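Local coordinates for nucleoporin NUP116 (Candida glabrata, PDB 3NF5), which is a GLFG-family nucleoporin, probably a structural component of the nuclear pore complex in protein and mRNA transport, represented here by its C-terminal pore-targeting domain, at residues Glu124-Lys129 with Glu139-Ala144; Gln73-Leu78 with Tyr102-Leu107; Leu78-Asn81 with Asn85-Glu88. All coordinates share one frame; numbering follows the deposited sequence.

Contact 1 of 3, residues Glu124-Lys129 with Glu139-Ala144; sequences ERYSEK and ESYDPA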
ATOM      1  N   GLU A 124     -18.198   6.795 -13.289  1.00 27.01           N
ATOM      2  CA  GLU A 124     -19.152   6.601 -12.188  1.00 26.77           C
ATOM      3  C   GLU A 124     -19.434   5.123 -11.967  1.00 26.71           C
ATOM      4  O   GLU A 124     -19.622   4.678 -10.833  1.00 25.84           O
ATOM      5  CB  GLU A 124     -20.481   7.356 -12.409  1.00 27.20           C
ATOM      6  N   ARG A 125     -19.458   4.345 -13.053  1.00 26.14           N
ATOM      7  CA  ARG A 125     -19.646   2.918 -12.888  1.00 25.75           C
ATOM      8  C   ARG A 125     -18.453   2.296 -12.165  1.00 23.68           C
ATOM      9  O   ARG A 125     -18.645   1.400 -11.362  1.00 22.70           O
ATOM     10  CB  ARG A 125     -19.934   2.214 -14.256  1.00 27.16           C
ATOM     11  CG  ARG A 125     -21.311   2.565 -14.840  1.00 31.68           C
ATOM     12  CD  ARG A 125     -21.703   1.630 -16.024  1.00 31.85           C
ATOM     13  NE  ARG A 125     -20.769   1.726 -17.133  1.00 36.53           N
ATOM     14  CZ  ARG A 125     -20.812   2.628 -18.123  1.00 38.68           C
ATOM     15  NH1 ARG A 125     -21.757   3.562 -18.185  1.00 40.43           N
ATOM     16  NH2 ARG A 125     -19.883   2.588 -19.069  1.00 41.19           N
ATOM     17  N   TYR A 126     -17.242   2.739 -12.471  1.00 22.99           N
ATOM     18  CA  TYR A 126     -16.032   2.254 -11.821  1.00 23.10           C
ATOM     19  C   TYR A 126     -16.027   2.619 -10.297  1.00 23.12           C
ATOM     20  O   TYR A 126     -15.645   1.790  -9.474  1.00 22.63           O
ATOM     21  CB  TYR A 126     -14.788   2.846 -12.520  1.00 22.07           C
ATOM     22  CG  TYR A 126     -13.427   2.291 -12.050  1.00 22.65           C
ATOM     23  CD1 TYR A 126     -13.239   0.936 -11.797  1.00 21.68           C
ATOM     24  CD2 TYR A 126     -12.346   3.140 -11.862  1.00 18.16           C
ATOM     25  CE1 TYR A 126     -11.953   0.434 -11.360  1.00 23.27           C
ATOM     26  CE2 TYR A 126     -11.089   2.667 -11.441  1.00 22.06           C
ATOM     27  CZ  TYR A 126     -10.890   1.312 -11.207  1.00 21.91           C
ATOM     28  OH  TYR A 126      -9.630   0.879 -10.820  1.00 21.07           O
ATOM     29  N   SER A 127     -16.436   3.831  -9.936  1.00 23.91           N
ATOM     30  CA  SER A 127     -16.537   4.209  -8.492  1.00 25.28           C
ATOM     31  C   SER A 127     -17.521   3.277  -7.786  1.00 25.19           C
ATOM     32  O   SER A 127     -17.209   2.733  -6.691  1.00 23.86           O
ATOM     33  CB  SER A 127     -17.040   5.633  -8.294  1.00 25.42           C
ATOM     34  OG  SER A 127     -16.254   6.538  -8.969  1.00 29.51           O
ATOM     35  N   GLU A 128     -18.691   3.074  -8.424  1.00 24.59           N
ATOM     36  CA  GLU A 128     -19.742   2.271  -7.796  1.00 26.17           C
ATOM     37  C   GLU A 128     -19.239   0.879  -7.598  1.00 25.07           C
ATOM     38  O   GLU A 128     -19.435   0.323  -6.516  1.00 24.73           O
ATOM     39  CB  GLU A 128     -21.089   2.293  -8.553  1.00 26.22           C
ATOM     40  CG  GLU A 128     -21.717   3.691  -8.526  1.00 30.61           C
ATOM     41  CD  GLU A 128     -22.021   4.174  -7.096  1.00 35.17           C
ATOM     42  OE1 GLU A 128     -22.727   3.431  -6.365  1.00 33.40           O
ATOM     43  OE2 GLU A 128     -21.493   5.265  -6.697  1.00 36.67           O
ATOM     44  N   LYS A 129     -18.469   0.332  -8.552  1.00 23.66           N
ATOM     45  CA  LYS A 129     -17.925  -0.985  -8.298  1.00 24.30           C
ATOM     46  C   LYS A 129     -16.825  -0.934  -7.215  1.00 22.55           C
ATOM     47  O   LYS A 129     -16.757  -1.838  -6.377  1.00 25.24           O
ATOM     48  CB  LYS A 129     -17.449  -1.728  -9.576  1.00 24.87           C
ATOM     49  CG  LYS A 129     -17.424  -3.245  -9.326  1.00 27.23           C
ATOM     50  CD  LYS A 129     -17.480  -4.100 -10.580  1.00 30.21           C
ATOM     51  CE  LYS A 129     -17.730  -5.556 -10.248  1.00 29.95           C
ATOM     52  NZ  LYS A 129     -17.542  -6.429 -11.455  1.00 33.65           N
ATOM     53  N   GLU A 139     -13.452   5.575   0.552  1.00 17.41           N
ATOM     54  CA  GLU A 139     -13.460   6.977   0.945  1.00 18.42           C
ATOM     55  C   GLU A 139     -13.592   7.862  -0.303  1.00 17.66           C
ATOM     56  O   GLU A 139     -14.502   8.708  -0.385  1.00 18.35           O
ATOM     57  CB  GLU A 139     -12.215   7.422   1.739  1.00 18.55           C
ATOM     58  CG  GLU A 139     -12.165   6.950   3.164  1.00 22.86           C
ATOM     59  CD  GLU A 139     -11.090   7.729   4.007  1.00 28.13           C
ATOM     60  OE1 GLU A 139     -10.024   8.094   3.437  1.00 26.37           O
ATOM     61  OE2 GLU A 139     -11.364   7.966   5.242  1.00 25.02           O
ATOM     62  N   SER A 140     -12.707   7.716  -1.260  1.00 17.46           N
ATOM     63  CA  SER A 140     -12.779   8.590  -2.436  1.00 17.60           C
ATOM     64  C   SER A 140     -12.156   8.001  -3.699  1.00 18.06           C
ATOM     65  O   SER A 140     -11.303   7.109  -3.616  1.00 19.53           O
ATOM     66  CB  SER A 140     -12.056   9.877  -2.125  1.00 17.80           C
ATOM     67  OG  SER A 140     -10.654   9.657  -1.995  1.00 18.01           O
ATOM     68  N   TYR A 141     -12.594   8.489  -4.846  1.00 17.97           N
ATOM     69  CA  TYR A 141     -11.963   8.136  -6.146  1.00 20.05           C
ATOM     70  C   TYR A 141     -12.003   9.349  -7.051  1.00 21.87           C
ATOM     71  O   TYR A 141     -13.092   9.865  -7.270  1.00 21.83           O
ATOM     72  CB  TYR A 141     -12.696   7.021  -6.853  1.00 20.51           C
ATOM     73  CG  TYR A 141     -12.104   6.777  -8.234  1.00 18.71           C
ATOM     74  CD1 TYR A 141     -10.811   6.313  -8.369  1.00 20.11           C
ATOM     75  CD2 TYR A 141     -12.849   7.027  -9.395  1.00 22.50           C
ATOM     76  CE1 TYR A 141     -10.240   6.113  -9.632  1.00 20.60           C
ATOM     77  CE2 TYR A 141     -12.324   6.811 -10.635  1.00 22.05           C
ATOM     78  CZ  TYR A 141     -11.010   6.383 -10.780  1.00 22.08           C
ATOM     79  OH  TYR A 141     -10.455   6.160 -12.060  1.00 27.61           O
ATOM     80  N   ASP A 142     -10.837   9.763  -7.546  1.00 23.33           N
ATOM     81  CA  ASP A 142     -10.689  10.917  -8.393  1.00 25.22           C
ATOM     82  C   ASP A 142     -10.391  10.462  -9.838  1.00 25.81           C
ATOM     83  O   ASP A 142      -9.282   9.998 -10.151  1.00 25.50           O
ATOM     84  CB  ASP A 142      -9.586  11.803  -7.883  1.00 25.88           C
ATOM     85  CG  ASP A 142      -9.399  13.048  -8.736  1.00 30.34           C
ATOM     86  OD1 ASP A 142     -10.011  13.128  -9.822  1.00 33.44           O
ATOM     87  OD2 ASP A 142      -8.658  13.946  -8.307  1.00 31.93           O
ATOM     88  N   PRO A 143     -11.400  10.570 -10.715  1.00 26.86           N
ATOM     89  CA  PRO A 143     -11.275  10.172 -12.122  1.00 27.85           C
ATOM     90  C   PRO A 143     -10.166  10.900 -12.895  1.00 28.99           C
ATOM     91  O   PRO A 143      -9.672  10.390 -13.930  1.00 29.23           O
ATOM     92  CB  PRO A 143     -12.639  10.550 -12.716  1.00 28.79           C
ATOM     93  CG  PRO A 143     -13.493  10.924 -11.633  1.00 26.64           C
ATOM     94  CD  PRO A 143     -12.719  11.141 -10.417  1.00 27.01           C
ATOM     95  N   ALA A 144      -9.822  12.093 -12.439  1.00 28.55           N
ATOM     96  CA  ALA A 144      -8.783  12.866 -13.083  1.00 29.57           C
ATOM     97  C   ALA A 144      -7.364  12.383 -12.780  1.00 29.85           C
ATOM     98  O   ALA A 144      -6.525  12.321 -13.680  1.00 30.75           O
ATOM     99  CB  ALA A 144      -8.928  14.312 -12.713  1.00 30.50           C
TER
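Tyr126 and Tyr141 each carry CG anti to the backbone N (chi1 -173° and 175°), and these torsions turn the two rings toward each other, one from the helix and one from the strand. There they meet as a T-shaped (edge-to-face) pair, with centroids 5.2 Å apart and planes at 88°. The edge of Tyr126, CD2 and CE2, is turned to the face of Tyr141 near its hydroxyl end, with Tyr126 CD2 3.7 Å from Tyr141 CZ. The hydroxyl oxygen of Tyr141 in turn lies near the plane of the Tyr126 ring, at its edge, with Tyr141 OH 3.6 Å from Tyr126 CD2. That hydroxyl is hydrogen-bonded to the backbone oxygen of Cys104, which holds the end of the ring in place. The next residue, Ser127, brings its OG to 3.5 Å from Tyr141 CD2, obliquely to the ring, while its hydrogen bond goes back to Met123 O in its own helix. The pairing packs helix 122-132 against strand 137-142, an outermost strand of the six-stranded antiparallel sheet. That strand has a classic bulge at Glu139-Ser140, paired with Cys149 of strand 147-152. Beyond Tyr141 the chain turns: Asp142 OD1 accepts from Ala144 N at 2.8 Å, closing an Asx turn, and Pro143 N stands over one face of the Tyr141 ring, offset toward its rim.

Contact 2 of 3, residues Gln73-Leu78 with Tyr102-Leu107; sequences QPMSVL and YNCYPL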
ATOM      1  N   GLN A  73       1.731  -2.615  -6.815  1.00 22.65           N
ATOM      2  CA  GLN A  73       1.976  -2.791  -8.246  1.00 22.80           C
ATOM      3  C   GLN A  73       0.941  -1.951  -8.982  1.00 22.70           C
ATOM      4  O   GLN A  73       0.061  -1.386  -8.342  1.00 21.00           O
ATOM      5  CB  GLN A  73       1.701  -4.250  -8.585  1.00 25.70           C
ATOM      6  CG  GLN A  73       2.618  -5.267  -7.963  1.00 28.14           C
ATOM      7  CD  GLN A  73       2.361  -6.625  -8.596  1.00 36.94           C
ATOM      8  OE1 GLN A  73       1.299  -7.245  -8.396  1.00 39.44           O
ATOM      9  NE2 GLN A  73       3.296  -7.056  -9.429  1.00 40.81           N
ATOM     10  N   PRO A  74       0.988  -1.926 -10.321  1.00 22.89           N
ATOM     11  CA  PRO A  74      -0.109  -1.278 -11.055  1.00 21.76           C
ATOM     12  C   PRO A  74      -1.493  -1.771 -10.693  1.00 21.65           C
ATOM     13  O   PRO A  74      -1.808  -2.958 -10.898  1.00 21.03           O
ATOM     14  CB  PRO A  74       0.220  -1.615 -12.550  1.00 23.44           C
ATOM     15  CG  PRO A  74       1.728  -1.845 -12.569  1.00 22.69           C
ATOM     16  CD  PRO A  74       2.034  -2.491 -11.235  1.00 23.18           C
HETATM   17  N   MSE A  75      -2.340  -0.862 -10.148  1.00 21.33           N
HETATM   18  CA  MSE A  75      -3.725  -1.178  -9.735  1.00 21.29           C
HETATM   19  C   MSE A  75      -3.835  -2.429  -8.863  1.00 20.43           C
HETATM   20  O   MSE A  75      -4.758  -3.250  -9.007  1.00 20.86           O
HETATM   21  CB  MSE A  75      -4.639  -1.271 -10.943  1.00 22.32           C
HETATM   22  CG  MSE A  75      -4.485  -0.111 -11.802  1.00 24.56           C
HETATM   23 SE   MSE A  75      -5.939   0.032 -13.136  1.00 26.44          SE
HETATM   24  CE  MSE A  75      -4.923   1.060 -14.283  1.00 25.23           C
ATOM     25  N   SER A  76      -2.873  -2.568  -7.944  1.00 17.80           N
ATOM     26  CA  SER A  76      -2.759  -3.784  -7.168  1.00 18.21           C
ATOM     27  C   SER A  76      -2.070  -3.507  -5.804  1.00 17.75           C
ATOM     28  O   SER A  76      -0.955  -2.949  -5.784  1.00 17.49           O
ATOM     29  CB  SER A  76      -2.016  -4.857  -7.999  1.00 19.18           C
ATOM     30  OG  SER A  76      -1.954  -6.101  -7.281  1.00 21.12           O
ATOM     31  N   VAL A  77      -2.770  -3.881  -4.712  1.00 17.73           N
ATOM     32  CA  VAL A  77      -2.205  -3.970  -3.346  1.00 17.96           C
ATOM     33  C   VAL A  77      -2.152  -5.414  -2.846  1.00 18.72           C
ATOM     34  O   VAL A  77      -3.191  -6.077  -2.747  1.00 19.18           O
ATOM     35  CB  VAL A  77      -3.071  -3.167  -2.356  1.00 19.12           C
ATOM     36  CG1 VAL A  77      -2.275  -2.899  -1.017  1.00 18.72           C
ATOM     37  CG2 VAL A  77      -3.527  -1.945  -2.978  1.00 14.49           C
ATOM     38  N   LEU A  78      -0.943  -5.896  -2.546  1.00 19.32           N
ATOM     39  CA  LEU A  78      -0.690  -7.257  -2.092  1.00 19.56           C
ATOM     40  C   LEU A  78      -0.070  -7.187  -0.700  1.00 20.42           C
ATOM     41  O   LEU A  78       1.053  -6.699  -0.532  1.00 19.03           O
ATOM     42  CB  LEU A  78       0.297  -7.907  -3.024  1.00 20.10           C
ATOM     43  CG  LEU A  78      -0.079  -7.936  -4.538  1.00 22.05           C
ATOM     44  CD1 LEU A  78       1.060  -8.565  -5.389  1.00 21.06           C
ATOM     45  CD2 LEU A  78      -1.491  -8.569  -4.855  1.00 21.49           C
ATOM     46  N   TYR A 102      -2.713   4.559  -6.845  1.00 17.79           N
ATOM     47  CA  TYR A 102      -2.525   5.653  -7.803  1.00 18.55           C
ATOM     48  C   TYR A 102      -2.764   5.125  -9.207  1.00 19.26           C
ATOM     49  O   TYR A 102      -2.572   3.960  -9.453  1.00 19.07           O
ATOM     50  CB  TYR A 102      -1.078   6.189  -7.685  1.00 18.61           C
ATOM     51  CG  TYR A 102      -0.649   6.585  -6.294  1.00 17.31           C
ATOM     52  CD1 TYR A 102      -1.516   7.237  -5.425  1.00 23.72           C
ATOM     53  CD2 TYR A 102       0.661   6.415  -5.898  1.00 19.15           C
ATOM     54  CE1 TYR A 102      -1.081   7.656  -4.170  1.00 20.78           C
ATOM     55  CE2 TYR A 102       1.138   6.837  -4.650  1.00 22.90           C
ATOM     56  CZ  TYR A 102       0.263   7.423  -3.785  1.00 22.76           C
ATOM     57  OH  TYR A 102       0.748   7.828  -2.576  1.00 24.54           O
ATOM     58  N   ASN A 103      -3.205   5.999 -10.111  1.00 21.90           N
ATOM     59  CA  ASN A 103      -3.434   5.650 -11.527  1.00 22.60           C
ATOM     60  C   ASN A 103      -4.315   4.448 -11.737  1.00 22.57           C
ATOM     61  O   ASN A 103      -4.050   3.586 -12.610  1.00 22.29           O
ATOM     62  CB  ASN A 103      -2.079   5.539 -12.256  1.00 24.58           C
ATOM     63  CG  ASN A 103      -1.304   6.819 -12.116  1.00 25.98           C
ATOM     64  OD1 ASN A 103      -1.875   7.873 -12.332  1.00 35.04           O
ATOM     65  ND2 ASN A 103      -0.087   6.763 -11.635  1.00 29.22           N
ATOM     66  N   CYS A 104      -5.409   4.417 -10.962  1.00 21.05           N
ATOM     67  CA  CYS A 104      -6.459   3.474 -11.157  1.00 20.71           C
ATOM     68  C   CYS A 104      -7.449   4.076 -12.130  1.00 21.76           C
ATOM     69  O   CYS A 104      -8.056   5.096 -11.854  1.00 20.02           O
ATOM     70  CB  CYS A 104      -7.141   3.149  -9.831  1.00 21.21           C
ATOM     71  SG  CYS A 104      -6.031   2.245  -8.729  1.00 21.23           S
ATOM     72  N   TYR A 105      -7.610   3.423 -13.283  1.00 22.94           N
ATOM     73  CA  TYR A 105      -8.533   3.912 -14.354  1.00 24.00           C
ATOM     74  C   TYR A 105      -9.149   2.690 -14.978  1.00 24.77           C
ATOM     75  O   TYR A 105      -8.447   1.694 -15.107  1.00 24.87           O
ATOM     76  CB  TYR A 105      -7.745   4.625 -15.430  1.00 23.65           C
ATOM     77  CG  TYR A 105      -7.102   5.929 -15.064  1.00 24.12           C
ATOM     78  CD1 TYR A 105      -7.860   7.067 -14.893  1.00 21.73           C
ATOM     79  CD2 TYR A 105      -5.712   6.030 -14.923  1.00 24.36           C
ATOM     80  CE1 TYR A 105      -7.250   8.284 -14.576  1.00 25.74           C
ATOM     81  CE2 TYR A 105      -5.104   7.218 -14.600  1.00 24.70           C
ATOM     82  CZ  TYR A 105      -5.863   8.347 -14.426  1.00 26.10           C
ATOM     83  OH  TYR A 105      -5.234   9.538 -14.120  1.00 25.64           O
ATOM     84  N   PRO A 106     -10.447   2.746 -15.353  1.00 26.99           N
ATOM     85  CA  PRO A 106     -11.022   1.648 -16.100  1.00 28.22           C
ATOM     86  C   PRO A 106     -10.244   1.520 -17.375  1.00 28.81           C
ATOM     87  O   PRO A 106      -9.612   2.494 -17.817  1.00 27.53           O
ATOM     88  CB  PRO A 106     -12.451   2.137 -16.404  1.00 29.03           C
ATOM     89  CG  PRO A 106     -12.642   3.341 -15.560  1.00 28.86           C
ATOM     90  CD  PRO A 106     -11.322   3.922 -15.402  1.00 27.17           C
ATOM     91  N   LEU A 107     -10.305   0.335 -17.955  1.00 30.77           N
ATOM     92  CA  LEU A 107      -9.596   0.049 -19.189  1.00 33.32           C
ATOM     93  C   LEU A 107     -10.597  -0.174 -20.327  1.00 34.37           C
ATOM     94  O   LEU A 107     -11.668  -0.782 -20.130  1.00 33.90           O
ATOM     95  CB  LEU A 107      -8.695  -1.197 -19.018  1.00 33.69           C
ATOM     96  CG  LEU A 107      -7.863  -1.242 -17.717  1.00 34.62           C
ATOM     97  CD1 LEU A 107      -7.192  -2.588 -17.579  1.00 35.31           C
ATOM     98  CD2 LEU A 107      -6.825  -0.082 -17.641  1.00 33.75           C
TER
HETATM   99  O   HOH W   1      -1.634   1.529  -8.746  1.00 32.80           O
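A two-residue beta-hairpin turn, Pro74-Met75, joins strands 70-73 and 76-79 and reaches across to the loop that follows strand 97-101, with Met75 doing the touching. The turn is closed by Gln73 N to Ser76 O and by the longer return bond from Ser76 N to Gln73 O, 3.2 Å. Met75, modelled as selenomethionine, has a left-handed backbone conformation, and the end of its side chain comes up to residues 103-107. Its CG stands anti to the carbonyl carbon (chi1 -50°), and the chain runs extended from there, carrying SE and CE alongside the loop backbone. Met75 CG lies 4.2 Å from Cys104 SG, an apolar side-chain contact near the root of the chain. Further out, Met75 SE is 3.6 Å from Tyr105 O, and the methyl Met75 CE comes within 3.2 Å of Asn103 O, so the end of the side chain lies against backbone carbonyls. Met75 CE also packs on Leu107 CD2 at 4.0 Å. Beyond the direct contacts, water 1 accepts from Met75 N at 2.9 Å and lies 2.7 Å from Tyr102 O, bridging the turn and the start of the loop. Behind the loop, helix 122-132 covers Cys104 with Tyr126, while Tyr105 OH is hydrogen-bonded to Ala144 O. Tyr105 N, buried at this interface, has no hydrogen-bonding partner in the model; Met75 SE lies 3.8 Å from it.

Contact 3 of 3, residues Leu78-Asn81 with Asn85-Glu88; sequences LLYN and NVPE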
ATOM      1  N   LEU A  78      -0.943  -5.896  -2.546  1.00 19.32           N
ATOM      2  CA  LEU A  78      -0.690  -7.257  -2.092  1.00 19.56           C
ATOM      3  C   LEU A  78      -0.070  -7.187  -0.700  1.00 20.42           C
ATOM      4  O   LEU A  78       1.053  -6.699  -0.532  1.00 19.03           O
ATOM      5  CB  LEU A  78       0.297  -7.907  -3.024  1.00 20.10           C
ATOM      6  CG  LEU A  78      -0.079  -7.936  -4.538  1.00 22.05           C
ATOM      7  CD1 LEU A  78       1.060  -8.565  -5.389  1.00 21.06           C
ATOM      8  CD2 LEU A  78      -1.491  -8.569  -4.855  1.00 21.49           C
ATOM      9  N   LEU A  79      -0.807  -7.642   0.295  1.00 20.47           N
ATOM     10  CA  LEU A  79      -0.321  -7.609   1.673  1.00 21.06           C
ATOM     11  C   LEU A  79      -0.044  -9.056   2.139  1.00 21.48           C
ATOM     12  O   LEU A  79      -0.906  -9.925   1.991  1.00 20.67           O
ATOM     13  CB  LEU A  79      -1.377  -6.953   2.533  1.00 20.98           C
ATOM     14  CG  LEU A  79      -1.813  -5.552   2.119  1.00 20.98           C
ATOM     15  CD1 LEU A  79      -3.008  -5.068   2.980  1.00 20.09           C
ATOM     16  CD2 LEU A  79      -0.609  -4.520   2.110  1.00 20.54           C
ATOM     17  N   TYR A  80       1.137  -9.293   2.725  1.00 22.56           N
ATOM     18  CA  TYR A  80       1.550 -10.629   3.159  1.00 23.42           C
ATOM     19  C   TYR A  80       1.369 -11.685   2.069  1.00 25.31           C
ATOM     20  O   TYR A  80       1.026 -12.811   2.351  1.00 25.39           O
ATOM     21  CB  TYR A  80       0.774 -11.043   4.404  1.00 23.44           C
ATOM     22  CG  TYR A  80       1.399 -10.530   5.667  1.00 22.33           C
ATOM     23  CD1 TYR A  80       1.448  -9.175   5.943  1.00 22.82           C
ATOM     24  CD2 TYR A  80       1.910 -11.400   6.587  1.00 22.00           C
ATOM     25  CE1 TYR A  80       2.021  -8.717   7.065  1.00 18.82           C
ATOM     26  CE2 TYR A  80       2.462 -10.935   7.746  1.00 22.68           C
ATOM     27  CZ  TYR A  80       2.501  -9.601   7.977  1.00 21.28           C
ATOM     28  OH  TYR A  80       3.073  -9.197   9.119  1.00 22.86           O
ATOM     29  N   ASN A  81       1.650 -11.326   0.826  1.00 26.47           N
ATOM     30  CA  ASN A  81       1.372 -12.209  -0.313  1.00 26.92           C
ATOM     31  C   ASN A  81       2.295 -13.419  -0.336  1.00 28.43           C
ATOM     32  O   ASN A  81       1.962 -14.424  -0.948  1.00 29.82           O
ATOM     33  CB  ASN A  81       1.555 -11.378  -1.595  1.00 26.81           C
ATOM     34  CG  ASN A  81       0.892 -11.984  -2.826  1.00 29.72           C
ATOM     35  OD1 ASN A  81       1.581 -12.305  -3.808  1.00 28.71           O
ATOM     36  ND2 ASN A  81      -0.434 -12.015  -2.835  1.00 29.22           N
ATOM     37  N   ASN A  85       0.683 -17.534   6.495  1.00 30.50           N
ATOM     38  CA  ASN A  85      -0.251 -17.117   7.555  1.00 30.16           C
ATOM     39  C   ASN A  85      -0.095 -15.640   7.905  1.00 29.35           C
ATOM     40  O   ASN A  85       0.930 -15.051   7.598  1.00 28.31           O
ATOM     41  CB  ASN A  85      -0.022 -17.975   8.782  1.00 30.83           C
ATOM     42  CG  ASN A  85      -0.373 -19.454   8.509  1.00 32.23           C
ATOM     43  OD1 ASN A  85      -1.524 -19.771   8.196  1.00 35.81           O
ATOM     44  ND2 ASN A  85       0.619 -20.321   8.548  1.00 32.79           N
ATOM     45  N   VAL A  86      -1.117 -15.029   8.488  1.00 28.47           N
ATOM     46  CA  VAL A  86      -1.009 -13.608   8.935  1.00 28.67           C
ATOM     47  C   VAL A  86      -1.424 -13.560  10.380  1.00 28.23           C
ATOM     48  O   VAL A  86      -2.117 -14.452  10.821  1.00 27.71           O
ATOM     49  CB  VAL A  86      -1.962 -12.670   8.091  1.00 28.79           C
ATOM     50  CG1 VAL A  86      -1.646 -12.768   6.623  1.00 28.88           C
ATOM     51  CG2 VAL A  86      -3.404 -13.001   8.357  1.00 28.91           C
ATOM     52  N   PRO A  87      -1.043 -12.510  11.126  1.00 28.36           N
ATOM     53  CA  PRO A  87      -1.432 -12.478  12.512  1.00 28.34           C
ATOM     54  C   PRO A  87      -2.928 -12.308  12.755  1.00 29.01           C
ATOM     55  O   PRO A  87      -3.689 -11.949  11.855  1.00 28.14           O
ATOM     56  CB  PRO A  87      -0.664 -11.283  13.096  1.00 28.27           C
ATOM     57  CG  PRO A  87      -0.154 -10.501  11.981  1.00 29.08           C
ATOM     58  CD  PRO A  87      -0.328 -11.296  10.700  1.00 29.71           C
ATOM     59  N   GLU A  88      -3.323 -12.562  13.993  1.00 28.98           N
ATOM     60  CA  GLU A  88      -4.687 -12.365  14.444  1.00 30.20           C
ATOM     61  C   GLU A  88      -5.119 -10.883  14.313  1.00 30.61           C
ATOM     62  O   GLU A  88      -4.294  -9.952  14.468  1.00 28.62           O
ATOM     63  CB  GLU A  88      -4.821 -12.845  15.923  1.00 31.19           C
TER
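Asn85 meets Tyr80 through its backbone: Asn85 O lies 3.9 Å from Tyr80 CD2, at an oblique approach to the ring, while Asn85 CB points away from Tyr80. Val86 follows with a single branch. Val86 CG1, anti to the carbonyl carbon (chi1 -58°), is laid against the base of the tyrosine, 3.7 Å from Tyr80 CB and 3.8 Å from Tyr80 CD2. Next comes Pro87, whose CD approaches Tyr80 CE2 at 4.1 Å; the proline and the tyrosine side chain lie roughly at right angles. The three residues thus line one flank of the aromatic side chain from CB outward, and the contact is purely one of packing, with no hydrogen bond across it. Tyr80 itself has a left-handed backbone conformation just past the end of strand 76-79, where the chain leaves the hairpin and doubles back through the loop that leads to strand 97-101. Pro87 O accepts a hydrogen bond from Asn94 ND2 further along that loop. Leu156, close to the C-terminal end of the modelled chain, touches Leu79, Tyr80, Val86 and Pro87 alike, while on the hairpin side Leu78 packs on Val71 and Leu79 on Val70 of the partner strand 70-73.

Contacts 1 and 2 lie on the same side of the domain centre, 13 Å apart between centres, and join through the loop 102-107. Two hydroxyl-to-carbonyl hydrogen bonds tie them, Tyr141 OH to Cys104 O at 2.6 Å and Tyr105 OH to Ala144 O at 3.1 Å, and Tyr126 OH packs on Cys104 CB. The loop therefore lies between the hairpin turn and the pairing of helix and edge strand. Contacts 2 and 3 both draw on strand 76-79, with Met75 before it and Tyr80 after it doing the touching; their centres are 20 Å apart, and the shared Leu78 takes part in neither interface. Contacts 1 and 3 do not touch, their nearest atoms about 14 Å apart.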